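PDB 2JHP: core protein VP4 from Bluetongue virus, which forms part of the inner capsid and acts as a multifunctional enzyme that caps viral RNA. Local coordinates for residues A[180-185]-A[261-266]; A[185-190]-A[218-223]; A[199-204]-A[235-240]. All coordinates share one frame; numbering follows the deposited sequence.

How the contacts relate
The three contacts lie in one class I methyltransferase fold and converge on its seven-stranded mixed sheet. Contact 1 sets helix 178-186 on strand 260-264, contact 2 joins the end of that helix to strand 219-223, and contact 3 brings the start of helix 202-210 over edge strand 235-238. Contacts 1 and 2 share Tyr185 at the guanine site and have centres about 8 Å apart; contact 3 is about 13 and 12 Å from them. Along the chain the segments of contacts 2 and 3 alternate, and both pairs fall between those of contact 1. Asp184 of contact 1 binds guanine; Asp265 of contact 1 and Thr203 of contact 3 bind the amino and carboxylate groups of S-adenosyl-L-homocysteine.

Contact 1: A[180-185]-A[261-266]; sequences VSMLDY and LFIWDV. With GUN (guanine), chain D; SAH (S-adenosyl-L-homocysteine), chain C.
Ile263 receives two successive residues of helix 178-186, one on each of its branches. Its CD1 meets Leu183 CD2 at 3.8 Å, the two side chains crossing at about a right angle. Its other branch, CG2, lies 4.2 Å from Met182 CE, and here the side chains run past one another in opposite directions. Met182 starts with CG anti to its backbone N (chi1 -171°) and bends at chi2, which carries the terminal methyl alongside Ile263. The contact between 180-185 and 261-266 is entirely apolar and small, burying 144 Å².

This is a helix laid on one face of the Rossmann-like sheet of a class I methyltransferase. Phe262 and Trp264, alternating with Ile263 along strand 260-264, pack instead on helix 280-295, while Leu183 also touches Phe207 of helix 202-210.

Polar bonds lie at the two outer flanks. On the helix side, the backbone O of Asp184 accepts from both guanine N2, at 3.0 Å and 153°, and guanine N1, at 3.2 Å, so one carbonyl reads two neighbouring donors of the base. The Asp184 carboxylate forms a salt bridge with Lys383. On the strand side, just past the end of strand 260-264, Asp265 OD2 accepts from the amino N of S-adenosyl-L-homocysteine at 2.9 Å; the other carboxylate oxygen, Asp265 OD1, is in a salt bridge with Arg337. Next along, Val266 divides its methyls: CG1 approaches adenine N7 at 3.4 Å, and CG2 sits over the centre of one face of the Trp264 ring.

Contact 2: A[185-190]-A[218-223]; sequences YIVYSA and VLWHVY. With GUN (guanine), chain D.
Val187, the first residue to leave helical geometry after helix 178-186, spreads its two methyls over Val218 and Trp220. Its CG2 approaches Trp220 CH2, at the far end of the indole, at 3.9 Å, with the two side chains meeting at a slant. Its CG1, anti to the backbone N (chi1 179°), goes to Val218 CG2 at 4.3 Å. One branched residue thus spans two side chains of segment 218-223 that alternate with Leu219 between them.

Val218 is itself shared between partners. CG2 faces Val187 and also the backbone O of Ala190, though the short distance modelled to that oxygen is doubtful. CG1 lies 3.2 Å above the plane of the Trp220 ring, displaced toward its rim, so Val218 packs against both Val187 and the indole, beside the direct contact of those two. The backbones come nearest here, with Ala190 CA 6.9 Å from Val218 CA.

The interaction across the segments is apolar; the polar groups are bonded elsewhere. Trp220 NE1 is hydrogen-bonded to Phe215 O, and the Trp220 ring stacks with that of Phe215, which together fix how the indole is turned. Ser189 OG is bonded to Glu259 and Arg350, and Tyr185 O to His391.

Within the class I methyltransferase fold, 185-190 holds the last turn of helix 178-186 and the link, 187-190, toward strand 192-196. That strand lies next to strand 219-223, pairing with it through backbone bonds from Leu219 to Glu191 and Val193. Val218 and Trp220 both touch Val193, while strand 235-238 flanks 219-223 on its other side and helix 380-391 packs against Tyr185 and Ile186.

Contact 3: A[199-204]-A[235-240]; sequences GDLRTL and VIVHNI. With SAH (S-adenosyl-L-homocysteine), chain C.
Leu201 and Leu204 meet Val237 and Val235, so that segments 199-204 and 235-240 pass each other in opposite senses; Leu201 CA is 10.0 Å from Val237 CA, and Leu204 CA is 9.7 Å from Val235 CA. Segment 199-204 turns from the loop after strand 192-196 into helix 202-210. Gly199 and Leu201 both have positive phi, 78° at Leu201, which is the N-cap residue. Between them Asp200 makes an Asx turn: its OD1 accepts from Arg202 N at 3.3 Å, the N-H arriving from well above the carboxylate plane.

The side chains meet in two apolar pairs. Leu204 and Val235 reach toward each other tip to tip, CD2 to CG2 at 4.1 Å; with its CG anti to the backbone N (chi1 -174°), Leu204 extends toward the strand. Leu201 CD1 lies 4.3 Å from Val237 CG2. Phe215 of helix 212-216 touches both Leu204 and Val235.

On the ligand side, Thr203 OG1 donates to the carboxylate O of S-adenosyl-L-homocysteine at 3.0 Å, and Gly199 N is bonded to Asp224, whose other oxygen also binds the ligand. The glycine-containing loop after strand 192-196, first of the methyltransferase core, is its cofactor loop. The apolar pairs join the start of helix 202-210 to edge strand 235-238, while Asp200 and Thr203 face the cofactor. The helix start and Thr203 would probably favour its carboxylate, which Asp200, its OD1 3.6 Å from the ligand OXT, would partly oppose.

Contact 1: A[180-185]-A[261-266]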
loop_
_atom_site.group_PDB
_atom_site.type_symbol
_atom_site.label_atom_id
_atom_site.label_comp_id
_atom_site.label_asym_id
_atom_site.label_seq_id
_atom_site.Cartn_x
_atom_site.Cartn_y
_atom_site.Cartn_z
ATOM N N VAL A 180 -4.455 -18.711 -17.981
ATOM C CA VAL A 180 -3.453 -18.338 -16.970
ATOM C C VAL A 180 -3.979 -17.250 -16.032
ATOM O O VAL A 180 -3.596 -17.181 -14.862
ATOM C CB VAL A 180 -2.003 -18.013 -17.540
ATOM C CG1 VAL A 180 -1.950 -18.042 -19.050
ATOM C CG2 VAL A 180 -1.444 -16.705 -16.981
ATOM N N SER A 181 -4.864 -16.414 -16.557
ATOM C CA SER A 181 -5.553 -15.426 -15.759
ATOM C C SER A 181 -6.422 -16.129 -14.732
ATOM O O SER A 181 -6.604 -15.636 -13.616
ATOM C CB SER A 181 -6.412 -14.534 -16.649
ATOM O OG SER A 181 -5.703 -13.381 -17.022
ATOM N N MET A 182 -6.957 -17.288 -15.117
ATOM C CA MET A 182 -7.786 -18.081 -14.208
ATOM C C MET A 182 -6.991 -18.414 -12.941
ATOM O O MET A 182 -7.394 -18.027 -11.845
ATOM C CB MET A 182 -8.304 -19.342 -14.898
ATOM C CG MET A 182 -9.314 -20.105 -14.129
ATOM S SD MET A 182 -9.057 -21.815 -14.538
ATOM C CE MET A 182 -10.625 -22.494 -14.105
ATOM N N LEU A 183 -5.845 -19.070 -13.112
ATOM C CA LEU A 183 -4.928 -19.340 -12.013
ATOM C C LEU A 183 -4.518 -18.066 -11.277
ATOM O O LEU A 183 -4.391 -18.082 -10.061
ATOM C CB LEU A 183 -3.690 -20.102 -12.497
ATOM C CG LEU A 183 -3.867 -21.447 -13.226
ATOM C CD1 LEU A 183 -2.570 -21.848 -13.884
ATOM C CD2 LEU A 183 -4.380 -22.564 -12.308
ATOM N N ASP A 184 -4.348 -16.965 -12.005
ATOM C CA ASP A 184 -3.945 -15.692 -11.401
ATOM C C ASP A 184 -4.795 -15.213 -10.233
ATOM O O ASP A 184 -4.245 -14.764 -9.224
ATOM C CB ASP A 184 -3.899 -14.583 -12.439
ATOM C CG ASP A 184 -2.604 -14.540 -13.178
ATOM O OD1 ASP A 184 -1.652 -15.221 -12.751
ATOM O OD2 ASP A 184 -2.546 -13.820 -14.197
ATOM N N TYR A 185 -6.126 -15.273 -10.373
ATOM C CA TYR A 185 -7.002 -14.840 -9.291
ATOM C C TYR A 185 -7.404 -15.937 -8.291
ATOM O O TYR A 185 -7.815 -15.632 -7.178
ATOM C CB TYR A 185 -8.221 -14.119 -9.845
ATOM C CG TYR A 185 -9.194 -14.993 -10.587
ATOM C CD1 TYR A 185 -10.095 -15.806 -9.904
ATOM C CD2 TYR A 185 -9.243 -14.980 -11.978
ATOM C CE1 TYR A 185 -10.996 -16.604 -10.592
ATOM C CE2 TYR A 185 -10.141 -15.764 -12.666
ATOM C CZ TYR A 185 -11.018 -16.573 -11.969
ATOM O OH TYR A 185 -11.925 -17.352 -12.652
ATOM N N LEU A 261 -7.118 -26.719 -2.938
ATOM C CA LEU A 261 -8.049 -26.123 -3.906
ATOM C C LEU A 261 -8.305 -27.071 -5.072
ATOM O O LEU A 261 -7.372 -27.671 -5.614
ATOM C CB LEU A 261 -7.514 -24.784 -4.422
ATOM C CG LEU A 261 -7.931 -24.220 -5.785
ATOM C CD1 LEU A 261 -9.381 -23.773 -5.799
ATOM C CD2 LEU A 261 -7.008 -23.056 -6.074
ATOM N N PHE A 262 -9.577 -27.181 -5.448
ATOM C CA PHE A 262 -10.034 -28.072 -6.499
ATOM C C PHE A 262 -10.338 -27.261 -7.760
ATOM O O PHE A 262 -11.190 -26.371 -7.742
ATOM C CB PHE A 262 -11.284 -28.808 -5.999
ATOM C CG PHE A 262 -11.848 -29.826 -6.964
ATOM C CD1 PHE A 262 -11.390 -31.139 -6.952
ATOM C CD2 PHE A 262 -12.867 -29.481 -7.846
ATOM C CE1 PHE A 262 -11.921 -32.089 -7.828
ATOM C CE2 PHE A 262 -13.410 -30.426 -8.723
ATOM C CZ PHE A 262 -12.933 -31.731 -8.715
ATOM N N ILE A 263 -9.622 -27.565 -8.844
ATOM C CA ILE A 263 -9.781 -26.868 -10.130
ATOM C C ILE A 263 -10.252 -27.848 -11.220
ATOM O O ILE A 263 -9.564 -28.832 -11.508
ATOM C CB ILE A 263 -8.473 -26.168 -10.576
ATOM C CG1 ILE A 263 -8.016 -25.152 -9.525
ATOM C CG2 ILE A 263 -8.671 -25.480 -11.929
ATOM C CD1 ILE A 263 -6.799 -24.323 -9.926
ATOM N N TRP A 264 -11.421 -27.565 -11.810
ATOM C CA TRP A 264 -12.074 -28.439 -12.812
ATOM C C TRP A 264 -12.275 -27.706 -14.131
ATOM O O TRP A 264 -13.027 -26.722 -14.199
ATOM C CB TRP A 264 -13.421 -28.948 -12.280
ATOM C CG TRP A 264 -14.221 -29.857 -13.209
ATOM C CD1 TRP A 264 -15.043 -29.473 -14.237
ATOM C CD2 TRP A 264 -14.312 -31.288 -13.143
ATOM N NE1 TRP A 264 -15.628 -30.579 -14.823
ATOM C CE2 TRP A 264 -15.199 -31.705 -14.168
ATOM C CE3 TRP A 264 -13.728 -32.260 -12.320
ATOM C CZ2 TRP A 264 -15.498 -33.048 -14.394
ATOM C CZ3 TRP A 264 -14.032 -33.591 -12.543
ATOM C CH2 TRP A 264 -14.904 -33.973 -13.572
ATOM N N ASP A 265 -11.591 -28.199 -15.169
ATOM C CA ASP A 265 -11.643 -27.622 -16.518
ATOM C C ASP A 265 -11.914 -28.690 -17.571
ATOM O O ASP A 265 -11.486 -28.577 -18.725
ATOM C CB ASP A 265 -10.346 -26.850 -16.838
ATOM C CG ASP A 265 -10.524 -25.848 -17.979
ATOM O OD1 ASP A 265 -11.627 -25.268 -18.117
ATOM O OD2 ASP A 265 -9.562 -25.637 -18.743
ATOM N N VAL A 266 -12.651 -29.717 -17.165
ATOM C CA VAL A 266 -12.972 -30.857 -18.023
ATOM C C VAL A 266 -13.884 -30.500 -19.217
ATOM O O VAL A 266 -14.920 -29.846 -19.057
ATOM C CB VAL A 266 -13.569 -32.011 -17.172
ATOM C CG1 VAL A 266 -14.047 -33.166 -18.034
ATOM C CG2 VAL A 266 -12.547 -32.487 -16.151
HETATM N N9 GUN D . -3.772 -7.734 -9.815
HETATM C C8 GUN D . -2.667 -7.280 -9.217
HETATM N N7 GUN D . -1.963 -8.308 -8.739
HETATM C C5 GUN D . -2.619 -9.424 -9.037
HETATM C C6 GUN D . -2.350 -10.768 -8.788
HETATM O O6 GUN D . -1.331 -11.102 -8.182
HETATM N N1 GUN D . -3.266 -11.728 -9.251
HETATM C C2 GUN D . -4.421 -11.283 -9.939
HETATM N N2 GUN D . -5.302 -12.163 -10.377
HETATM N N3 GUN D . -4.649 -9.976 -10.166
HETATM C C4 GUN D . -3.774 -9.056 -9.728
HETATM N N SAH C . -6.894 -26.721 -18.869
HETATM C CA SAH C . -6.515 -26.866 -20.311
HETATM C CB SAH C . -7.718 -26.724 -21.247
HETATM C CG SAH C . -8.790 -27.790 -21.037
HETATM S SD SAH C . -8.866 -28.926 -22.438
HETATM C C SAH C . -5.419 -25.871 -20.678
HETATM O O SAH C . -5.275 -24.822 -20.046
HETATM O OXT SAH C . -4.647 -26.103 -21.608
HETATM C "C5'" SAH C . -9.976 -30.082 -21.610
HETATM C "C4'" SAH C . -9.214 -31.350 -21.270
HETATM O "O4'" SAH C . -9.956 -32.154 -20.389
HETATM C "C3'" SAH C . -8.924 -32.221 -22.480
HETATM O "O3'" SAH C . -7.557 -32.091 -22.775
HETATM C "C2'" SAH C . -9.273 -33.637 -22.049
HETATM O "O2'" SAH C . -8.185 -34.511 -22.232
HETATM C "C1'" SAH C . -9.525 -33.485 -20.565
HETATM N N9 SAH C . -10.526 -34.382 -19.969
HETATM C C8 SAH C . -11.714 -34.818 -20.495
HETATM N N7 SAH C . -12.322 -35.599 -19.572
HETATM C C5 SAH C . -11.548 -35.654 -18.467
HETATM C C6 SAH C . -11.687 -36.298 -17.241
HETATM N N6 SAH C . -12.762 -37.038 -16.990
HETATM N N1 SAH C . -10.696 -36.165 -16.284
HETATM C C2 SAH C . -9.580 -35.400 -16.540
HETATM N N3 SAH C . -9.454 -34.762 -17.759
HETATM C C4 SAH C . -10.418 -34.889 -18.704
#

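Contact 2: A[185-190]-A[218-223]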
loop_
_atom_site.group_PDB
_atom_site.type_symbol
_atom_site.label_atom_id
_atom_site.label_comp_id
_atom_site.label_asym_id
_atom_site.label_seq_id
_atom_site.Cartn_x
_atom_site.Cartn_y
_atom_site.Cartn_z
ATOM N N TYR A 185 -6.126 -15.273 -10.373
ATOM C CA TYR A 185 -7.002 -14.840 -9.291
ATOM C C TYR A 185 -7.404 -15.937 -8.291
ATOM O O TYR A 185 -7.815 -15.632 -7.178
ATOM C CB TYR A 185 -8.221 -14.119 -9.845
ATOM C CG TYR A 185 -9.194 -14.993 -10.587
ATOM C CD1 TYR A 185 -10.095 -15.806 -9.904
ATOM C CD2 TYR A 185 -9.243 -14.980 -11.978
ATOM C CE1 TYR A 185 -10.996 -16.604 -10.592
ATOM C CE2 TYR A 185 -10.141 -15.764 -12.666
ATOM C CZ TYR A 185 -11.018 -16.573 -11.969
ATOM O OH TYR A 185 -11.925 -17.352 -12.652
ATOM N N ILE A 186 -7.318 -17.202 -8.677
ATOM C CA ILE A 186 -7.731 -18.256 -7.754
ATOM C C ILE A 186 -6.584 -18.737 -6.861
ATOM O O ILE A 186 -6.818 -19.086 -5.714
ATOM C CB ILE A 186 -8.433 -19.449 -8.480
ATOM C CG1 ILE A 186 -9.280 -20.288 -7.507
ATOM C CG2 ILE A 186 -7.414 -20.320 -9.218
ATOM C CD1 ILE A 186 -10.528 -19.604 -6.952
ATOM N N VAL A 187 -5.357 -18.757 -7.379
ATOM C CA VAL A 187 -4.203 -19.238 -6.604
ATOM C C VAL A 187 -3.693 -18.145 -5.661
ATOM O O VAL A 187 -3.205 -17.109 -6.111
ATOM C CB VAL A 187 -3.042 -19.729 -7.511
ATOM C CG1 VAL A 187 -1.838 -20.197 -6.667
ATOM C CG2 VAL A 187 -3.503 -20.839 -8.454
ATOM N N TYR A 188 -3.826 -18.378 -4.358
ATOM C CA TYR A 188 -3.270 -17.459 -3.339
ATOM C C TYR A 188 -2.795 -18.141 -2.038
ATOM O O TYR A 188 -1.660 -17.962 -1.633
ATOM C CB TYR A 188 -4.237 -16.307 -3.018
ATOM C CG TYR A 188 -3.787 -15.489 -1.828
ATOM C CD1 TYR A 188 -2.631 -14.677 -1.897
ATOM C CD2 TYR A 188 -4.485 -15.532 -0.624
ATOM C CE1 TYR A 188 -2.201 -13.937 -0.823
ATOM C CE2 TYR A 188 -4.047 -14.783 0.472
ATOM C CZ TYR A 188 -2.904 -13.993 0.349
ATOM O OH TYR A 188 -2.463 -13.242 1.414
ATOM N N SER A 189 -3.685 -18.889 -1.391
ATOM C CA SER A 189 -3.402 -19.492 -0.080
ATOM C C SER A 189 -3.359 -21.010 -0.080
ATOM O O SER A 189 -2.943 -21.607 0.907
ATOM C CB SER A 189 -4.377 -18.994 1.011
ATOM O OG SER A 189 -5.689 -19.503 0.835
ATOM N N ALA A 190 -3.783 -21.629 -1.180
ATOM C CA ALA A 190 -3.761 -23.090 -1.300
ATOM C C ALA A 190 -2.327 -23.619 -1.360
ATOM O O ALA A 190 -1.525 -23.130 -2.157
ATOM C CB ALA A 190 -4.534 -23.534 -2.522
ATOM N N VAL A 218 3.249 -24.191 -4.260
ATOM C CA VAL A 218 2.065 -25.024 -4.412
ATOM C C VAL A 218 2.420 -26.426 -4.889
ATOM O O VAL A 218 3.296 -26.594 -5.735
ATOM C CB VAL A 218 1.043 -24.342 -5.347
ATOM C CG1 VAL A 218 0.036 -25.347 -5.921
ATOM C CG2 VAL A 218 0.339 -23.215 -4.605
ATOM N N LEU A 219 1.760 -27.430 -4.320
ATOM C CA LEU A 219 1.867 -28.785 -4.841
ATOM C C LEU A 219 0.736 -29.062 -5.844
ATOM O O LEU A 219 -0.446 -29.018 -5.503
ATOM C CB LEU A 219 1.901 -29.828 -3.718
ATOM C CG LEU A 219 2.034 -31.285 -4.181
ATOM C CD1 LEU A 219 3.282 -31.483 -5.045
ATOM C CD2 LEU A 219 2.017 -32.268 -2.999
ATOM N N TRP A 220 1.130 -29.343 -7.082
ATOM C CA TRP A 220 0.209 -29.449 -8.204
ATOM C C TRP A 220 -0.062 -30.896 -8.608
ATOM O O TRP A 220 0.795 -31.543 -9.197
ATOM C CB TRP A 220 0.806 -28.720 -9.405
ATOM C CG TRP A 220 1.017 -27.270 -9.197
ATOM C CD1 TRP A 220 2.160 -26.655 -8.768
ATOM C CD2 TRP A 220 0.058 -26.238 -9.416
ATOM N NE1 TRP A 220 1.967 -25.295 -8.706
ATOM C CE2 TRP A 220 0.682 -25.012 -9.097
ATOM C CE3 TRP A 220 -1.275 -26.228 -9.838
ATOM C CZ2 TRP A 220 0.021 -23.787 -9.192
ATOM C CZ3 TRP A 220 -1.938 -25.000 -9.937
ATOM C CH2 TRP A 220 -1.279 -23.796 -9.617
ATOM N N HIS A 221 -1.247 -31.402 -8.289
ATOM C CA HIS A 221 -1.684 -32.696 -8.805
ATOM C C HIS A 221 -2.499 -32.432 -10.056
ATOM O O HIS A 221 -3.585 -31.865 -9.986
ATOM C CB HIS A 221 -2.526 -33.440 -7.775
ATOM C CG HIS A 221 -1.725 -34.122 -6.710
ATOM N ND1 HIS A 221 -1.007 -35.275 -6.946
ATOM C CD2 HIS A 221 -1.548 -33.827 -5.401
ATOM C CE1 HIS A 221 -0.412 -35.655 -5.828
ATOM N NE2 HIS A 221 -0.724 -34.795 -4.876
ATOM N N VAL A 222 -1.967 -32.821 -11.206
ATOM C CA VAL A 222 -2.600 -32.487 -12.483
ATOM C C VAL A 222 -3.113 -33.739 -13.198
ATOM O O VAL A 222 -2.373 -34.711 -13.366
ATOM C CB VAL A 222 -1.671 -31.637 -13.407
ATOM C CG1 VAL A 222 -1.281 -30.324 -12.720
ATOM C CG2 VAL A 222 -0.434 -32.409 -13.815
ATOM N N TYR A 223 -4.381 -33.709 -13.605
ATOM C CA TYR A 223 -5.059 -34.892 -14.136
ATOM C C TYR A 223 -5.526 -34.679 -15.571
ATOM O O TYR A 223 -6.274 -33.737 -15.852
ATOM C CB TYR A 223 -6.278 -35.252 -13.285
ATOM C CG TYR A 223 -6.059 -35.376 -11.791
ATOM C CD1 TYR A 223 -5.924 -34.242 -10.985
ATOM C CD2 TYR A 223 -6.044 -36.628 -11.173
ATOM C CE1 TYR A 223 -5.751 -34.353 -9.607
ATOM C CE2 TYR A 223 -5.874 -36.752 -9.793
ATOM C CZ TYR A 223 -5.730 -35.609 -9.019
ATOM O OH TYR A 223 -5.563 -35.722 -7.664
HETATM N N9 GUN D . -3.772 -7.734 -9.815
HETATM C C8 GUN D . -2.667 -7.280 -9.217
HETATM N N7 GUN D . -1.963 -8.308 -8.739
HETATM C C5 GUN D . -2.619 -9.424 -9.037
HETATM C C6 GUN D . -2.350 -10.768 -8.788
HETATM O O6 GUN D . -1.331 -11.102 -8.182
HETATM N N1 GUN D . -3.266 -11.728 -9.251
HETATM C C2 GUN D . -4.421 -11.283 -9.939
HETATM N N2 GUN D . -5.302 -12.163 -10.377
HETATM N N3 GUN D . -4.649 -9.976 -10.166
HETATM C C4 GUN D . -3.774 -9.056 -9.728
#

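Contact 3: A[199-204]-A[235-240]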
loop_
_atom_site.group_PDB
_atom_site.type_symbol
_atom_site.label_atom_id
_atom_site.label_comp_id
_atom_site.label_asym_id
_atom_site.label_seq_id
_atom_site.Cartn_x
_atom_site.Cartn_y
_atom_site.Cartn_z
ATOM N N GLY A 199 -5.010 -30.300 -19.476
ATOM C CA GLY A 199 -4.599 -30.158 -20.870
ATOM C C GLY A 199 -3.128 -30.465 -21.096
ATOM O O GLY A 199 -2.589 -31.404 -20.506
ATOM N N ASP A 200 -2.481 -29.666 -21.946
ATOM C CA ASP A 200 -1.081 -29.885 -22.326
ATOM C C ASP A 200 -0.070 -29.208 -21.390
ATOM O O ASP A 200 1.140 -29.294 -21.599
ATOM C CB ASP A 200 -0.846 -29.442 -23.777
ATOM C CG ASP A 200 -0.995 -27.932 -23.975
ATOM O OD1 ASP A 200 -1.500 -27.223 -23.071
ATOM O OD2 ASP A 200 -0.599 -27.455 -25.057
ATOM N N LEU A 201 -0.582 -28.524 -20.370
ATOM C CA LEU A 201 0.232 -27.922 -19.303
ATOM C C LEU A 201 0.926 -26.600 -19.668
ATOM O O LEU A 201 1.591 -25.992 -18.820
ATOM C CB LEU A 201 1.209 -28.946 -18.680
ATOM C CG LEU A 201 0.607 -30.059 -17.784
ATOM C CD1 LEU A 201 1.725 -30.925 -17.200
ATOM C CD2 LEU A 201 -0.282 -29.529 -16.651
ATOM N N ARG A 202 0.754 -26.152 -20.914
ATOM C CA ARG A 202 1.313 -24.870 -21.367
ATOM C C ARG A 202 0.796 -23.740 -20.475
ATOM O O ARG A 202 1.542 -22.847 -20.073
ATOM C CB ARG A 202 0.970 -24.594 -22.847
ATOM C CG ARG A 202 1.699 -23.375 -23.451
ATOM C CD ARG A 202 1.140 -22.980 -24.827
ATOM N NE ARG A 202 -0.317 -22.804 -24.802
ATOM C CZ ARG A 202 -0.948 -21.673 -24.473
ATOM N NH1 ARG A 202 -0.256 -20.582 -24.151
ATOM N NH2 ARG A 202 -2.281 -21.634 -24.465
ATOM N N THR A 203 -0.493 -23.811 -20.169
ATOM C CA THR A 203 -1.145 -22.886 -19.253
ATOM C C THR A 203 -0.458 -22.887 -17.881
ATOM O O THR A 203 -0.101 -21.822 -17.373
ATOM C CB THR A 203 -2.665 -23.189 -19.186
ATOM O OG1 THR A 203 -3.306 -22.586 -20.321
ATOM C CG2 THR A 203 -3.314 -22.676 -17.887
ATOM N N LEU A 204 -0.234 -24.073 -17.309
ATOM C CA LEU A 204 0.438 -24.167 -16.009
ATOM C C LEU A 204 1.867 -23.648 -16.079
ATOM O O LEU A 204 2.353 -23.029 -15.142
ATOM C CB LEU A 204 0.413 -25.595 -15.442
ATOM C CG LEU A 204 0.955 -25.799 -14.013
ATOM C CD1 LEU A 204 0.188 -24.978 -12.979
ATOM C CD2 LEU A 204 0.926 -27.264 -13.621
ATOM N N VAL A 235 5.092 -30.774 -9.502
ATOM C CA VAL A 235 4.005 -31.171 -10.410
ATOM C C VAL A 235 3.929 -32.682 -10.544
ATOM O O VAL A 235 4.776 -33.317 -11.175
ATOM C CB VAL A 235 4.074 -30.508 -11.817
ATOM C CG1 VAL A 235 2.854 -30.887 -12.627
ATOM C CG2 VAL A 235 4.160 -28.980 -11.691
ATOM N N ILE A 236 2.900 -33.239 -9.923
ATOM C CA ILE A 236 2.629 -34.664 -9.959
ATOM C C ILE A 236 1.551 -34.913 -11.019
ATOM O O ILE A 236 0.419 -34.427 -10.907
ATOM C CB ILE A 236 2.254 -35.187 -8.552
ATOM C CG1 ILE A 236 3.474 -35.092 -7.633
ATOM C CG2 ILE A 236 1.755 -36.620 -8.610
ATOM C CD1 ILE A 236 3.146 -35.139 -6.161
ATOM N N VAL A 237 1.927 -35.667 -12.050
ATOM C CA VAL A 237 1.134 -35.786 -13.268
ATOM C C VAL A 237 0.350 -37.092 -13.313
ATOM O O VAL A 237 0.906 -38.176 -13.131
ATOM C CB VAL A 237 2.033 -35.608 -14.524
ATOM C CG1 VAL A 237 1.267 -35.866 -15.824
ATOM C CG2 VAL A 237 2.649 -34.213 -14.527
ATOM N N HIS A 238 -0.952 -36.964 -13.546
ATOM C CA HIS A 238 -1.843 -38.111 -13.640
ATOM C C HIS A 238 -2.496 -38.157 -15.017
ATOM O O HIS A 238 -3.137 -37.191 -15.440
ATOM C CB HIS A 238 -2.911 -38.062 -12.545
ATOM C CG HIS A 238 -2.358 -37.854 -11.170
ATOM N ND1 HIS A 238 -1.743 -38.860 -10.455
ATOM C CD2 HIS A 238 -2.323 -36.755 -10.380
ATOM C CE1 HIS A 238 -1.351 -38.391 -9.283
ATOM N NE2 HIS A 238 -1.692 -37.116 -9.213
ATOM N N ASN A 239 -2.316 -39.278 -15.713
ATOM C CA ASN A 239 -2.947 -39.495 -17.014
ATOM C C ASN A 239 -4.247 -40.274 -16.863
ATOM O O ASN A 239 -4.607 -41.103 -17.698
ATOM C CB ASN A 239 -1.981 -40.195 -17.968
ATOM C CG ASN A 239 -0.674 -39.443 -18.118
ATOM O OD1 ASN A 239 0.410 -40.041 -18.077
ATOM N ND2 ASN A 239 -0.762 -38.122 -18.281
ATOM N N ILE A 240 -4.946 -39.965 -15.779
ATOM C CA ILE A 240 -6.165 -40.635 -15.380
ATOM C C ILE A 240 -7.354 -39.800 -15.832
ATOM O O ILE A 240 -7.304 -38.570 -15.817
ATOM C CB ILE A 240 -6.155 -40.856 -13.830
ATOM C CG1 ILE A 240 -5.398 -42.144 -13.476
ATOM C CG2 ILE A 240 -7.556 -40.887 -13.223
ATOM C CD1 ILE A 240 -3.896 -41.951 -13.229
HETATM N N SAH C . -6.894 -26.721 -18.869
HETATM C CA SAH C . -6.515 -26.866 -20.311
HETATM C CB SAH C . -7.718 -26.724 -21.247
HETATM C CG SAH C . -8.790 -27.790 -21.037
HETATM S SD SAH C . -8.866 -28.926 -22.438
HETATM C C SAH C . -5.419 -25.871 -20.678
HETATM O O SAH C . -5.275 -24.822 -20.046
HETATM O OXT SAH C . -4.647 -26.103 -21.608
HETATM C "C5'" SAH C . -9.976 -30.082 -21.610
HETATM C "C4'" SAH C . -9.214 -31.350 -21.270
HETATM O "O4'" SAH C . -9.956 -32.154 -20.389
HETATM C "C3'" SAH C . -8.924 -32.221 -22.480
HETATM O "O3'" SAH C . -7.557 -32.091 -22.775
HETATM C "C2'" SAH C . -9.273 -33.637 -22.049
HETATM O "O2'" SAH C . -8.185 -34.511 -22.232
HETATM C "C1'" SAH C . -9.525 -33.485 -20.565
HETATM N N9 SAH C . -10.526 -34.382 -19.969
HETATM C C8 SAH C . -11.714 -34.818 -20.495
HETATM N N7 SAH C . -12.322 -35.599 -19.572
HETATM C C5 SAH C . -11.548 -35.654 -18.467
HETATM C C6 SAH C . -11.687 -36.298 -17.241
HETATM N N6 SAH C . -12.762 -37.038 -16.990
HETATM N N1 SAH C . -10.696 -36.165 -16.284
HETATM C C2 SAH C . -9.580 -35.400 -16.540
HETATM N N3 SAH C . -9.454 -34.762 -17.759
HETATM C C4 SAH C . -10.418 -34.889 -18.704
#